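Local atomic coordinates of imidazolonepropionase (Unidentified, PDB entry 2Q09), a protein that hydrolyses the ring carbon-nitrogen bond of imidazolone-5-propanoate to give N-formimidoyl-L-glutamate, the third step of histidine degradation. Residues L328-A331 with M332-A335. Residues are numbered along the deposited sequence; the frame is centred on the assembly and turned at random.
Sequences LRMA and MNMA
Met-330 and Met-334, one turn apart on the same helix, meet where the methyl CE of Met-330 lies against CG and CE of Met-334, while the side chain of Met-332 runs back over the preceding turn, along Arg-329. All three are selenomethionines, the selenium being a label in place of the native sulfur. Bent at chi2 and chi3, the chain of Met-330 carries its CE to 3.7 Å from CG of Met-334 and 3.6 Å from OD1 of Asn-333. Met-334 itself is extended beyond CG, and the two chains cross at an angle; unbranched methionine chains can bend to lie against one another on this partly exposed face. With CG of Met-332 anti to the carbonyl carbon (chi1 -65°), SE settles 3.9 Å from CA of Arg-329, 4.1 Å from the aliphatic CG of that arginine and, more loosely, 4.5 Å from CG of Leu-328. Methionine's long unbranched chain suits this buried strip, since it covers the backbone and the arginine methylenes with apolar surface. The guanidinium of Arg-329 reaches away to Gln-394 and the carbonyl of Leu-386. Beneath the side chains runs regular alpha-helical i to i+4 bonding, closing with N of Ala-335 to O of Ala-331 at 2.8 Å. The small side chain of Ala-331 is consistent with close approach of helix 288-293, where it touches Thr-289; Met-334 covers the same helix at Pro-288 and Tyr-292. Helix 328-339 thus packs on the amidohydrolase barrel: Leu-328 meets Leu-68 and Asp-70 of strand 63-73, which also carries the iron ligand His-72, whereas Arg-329 and Asn-333 touch Ile-390, and ND2 of Asn-333 makes weak hydrogen bonds to the carbonyls of Ser-387 and Tyr-388 in helix 385-388.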
loop_
_atom_site.group_PDB
_atom_site.type_symbol
_atom_site.label_atom_id
_atom_site.label_comp_id
_atom_site.label_asym_id
_atom_site.label_seq_id
_atom_site.Cartn_x
_atom_site.Cartn_y
_atom_site.Cartn_z
ATOM N N LEU A 328 -8.030 3.914 -4.134
ATOM C CA LEU A 328 -7.947 3.071 -2.950
ATOM C C LEU A 328 -9.371 2.744 -2.515
ATOM O O LEU A 328 -9.674 1.623 -2.114
ATOM C CB LEU A 328 -7.225 3.783 -1.802
ATOM C CG LEU A 328 -7.256 3.018 -0.470
ATOM C CD1 LEU A 328 -6.569 1.664 -0.637
ATOM C CD2 LEU A 328 -6.565 3.834 0.619
ATOM N N ARG A 329 -10.246 3.738 -2.596
ATOM C CA ARG A 329 -11.629 3.533 -2.192
ATOM C C ARG A 329 -12.361 2.501 -3.041
ATOM O O ARG A 329 -13.216 1.780 -2.533
ATOM C CB ARG A 329 -12.375 4.869 -2.165
ATOM C CG ARG A 329 -11.863 5.757 -1.022
ATOM C CD ARG A 329 -12.564 7.099 -0.942
ATOM N NE ARG A 329 -13.974 6.962 -0.599
ATOM C CZ ARG A 329 -14.793 7.996 -0.432
ATOM N NH1 ARG A 329 -14.328 9.232 -0.572
ATOM N NH2 ARG A 329 -16.073 7.808 -0.146
HETATM N N MSE A 330 -12.017 2.408 -4.324
HETATM C CA MSE A 330 -12.656 1.417 -5.190
HETATM C C MSE A 330 -12.213 0.052 -4.656
HETATM O O MSE A 330 -12.979 -0.917 -4.645
HETATM C CB MSE A 330 -12.189 1.580 -6.639
HETATM C CG MSE A 330 -12.853 0.630 -7.625
HETATM SE SE MSE A 330 -14.760 1.024 -7.870
HETATM C CE MSE A 330 -15.511 -0.543 -7.037
ATOM N N ALA A 331 -10.968 -0.017 -4.199
ATOM C CA ALA A 331 -10.438 -1.264 -3.658
ATOM C C ALA A 331 -11.204 -1.656 -2.397
ATOM O O ALA A 331 -11.459 -2.837 -2.145
ATOM C CB ALA A 331 -8.949 -1.115 -3.338
HETATM N N MSE A 332 -11.553 -0.658 -1.595
HETATM C CA MSE A 332 -12.305 -0.905 -0.366
HETATM C C MSE A 332 -13.687 -1.457 -0.730
HETATM O O MSE A 332 -14.182 -2.405 -0.110
HETATM C CB MSE A 332 -12.450 0.398 0.424
HETATM C CG MSE A 332 -11.111 0.945 0.933
HETATM SE SE MSE A 332 -11.230 2.742 1.612
HETATM C CE MSE A 332 -12.092 2.310 3.339
ATOM N N ASN A 333 -14.308 -0.844 -1.732
ATOM C CA ASN A 333 -15.624 -1.275 -2.192
ATOM C C ASN A 333 -15.540 -2.718 -2.698
ATOM O O ASN A 333 -16.412 -3.541 -2.420
ATOM C CB ASN A 333 -16.109 -0.342 -3.303
ATOM C CG ASN A 333 -17.514 -0.655 -3.770
ATOM O OD1 ASN A 333 -17.748 -1.646 -4.469
ATOM N ND2 ASN A 333 -18.465 0.190 -3.378
HETATM N N MSE A 334 -14.473 -3.027 -3.427
HETATM C CA MSE A 334 -14.306 -4.377 -3.945
HETATM C C MSE A 334 -13.983 -5.394 -2.857
HETATM O O MSE A 334 -14.414 -6.539 -2.947
HETATM C CB MSE A 334 -13.237 -4.410 -5.040
HETATM C CG MSE A 334 -13.684 -3.723 -6.314
HETATM SE SE MSE A 334 -12.455 -3.980 -7.796
HETATM C CE MSE A 334 -13.502 -3.108 -9.190
ATOM N N ALA A 335 -13.226 -4.993 -1.840
ATOM C CA ALA A 335 -12.915 -5.911 -0.750
ATOM C C ALA A 335 -14.239 -6.338 -0.106
ATOM O O ALA A 335 -14.423 -7.501 0.242
ATOM C CB ALA A 335 -12.026 -5.230 0.286
#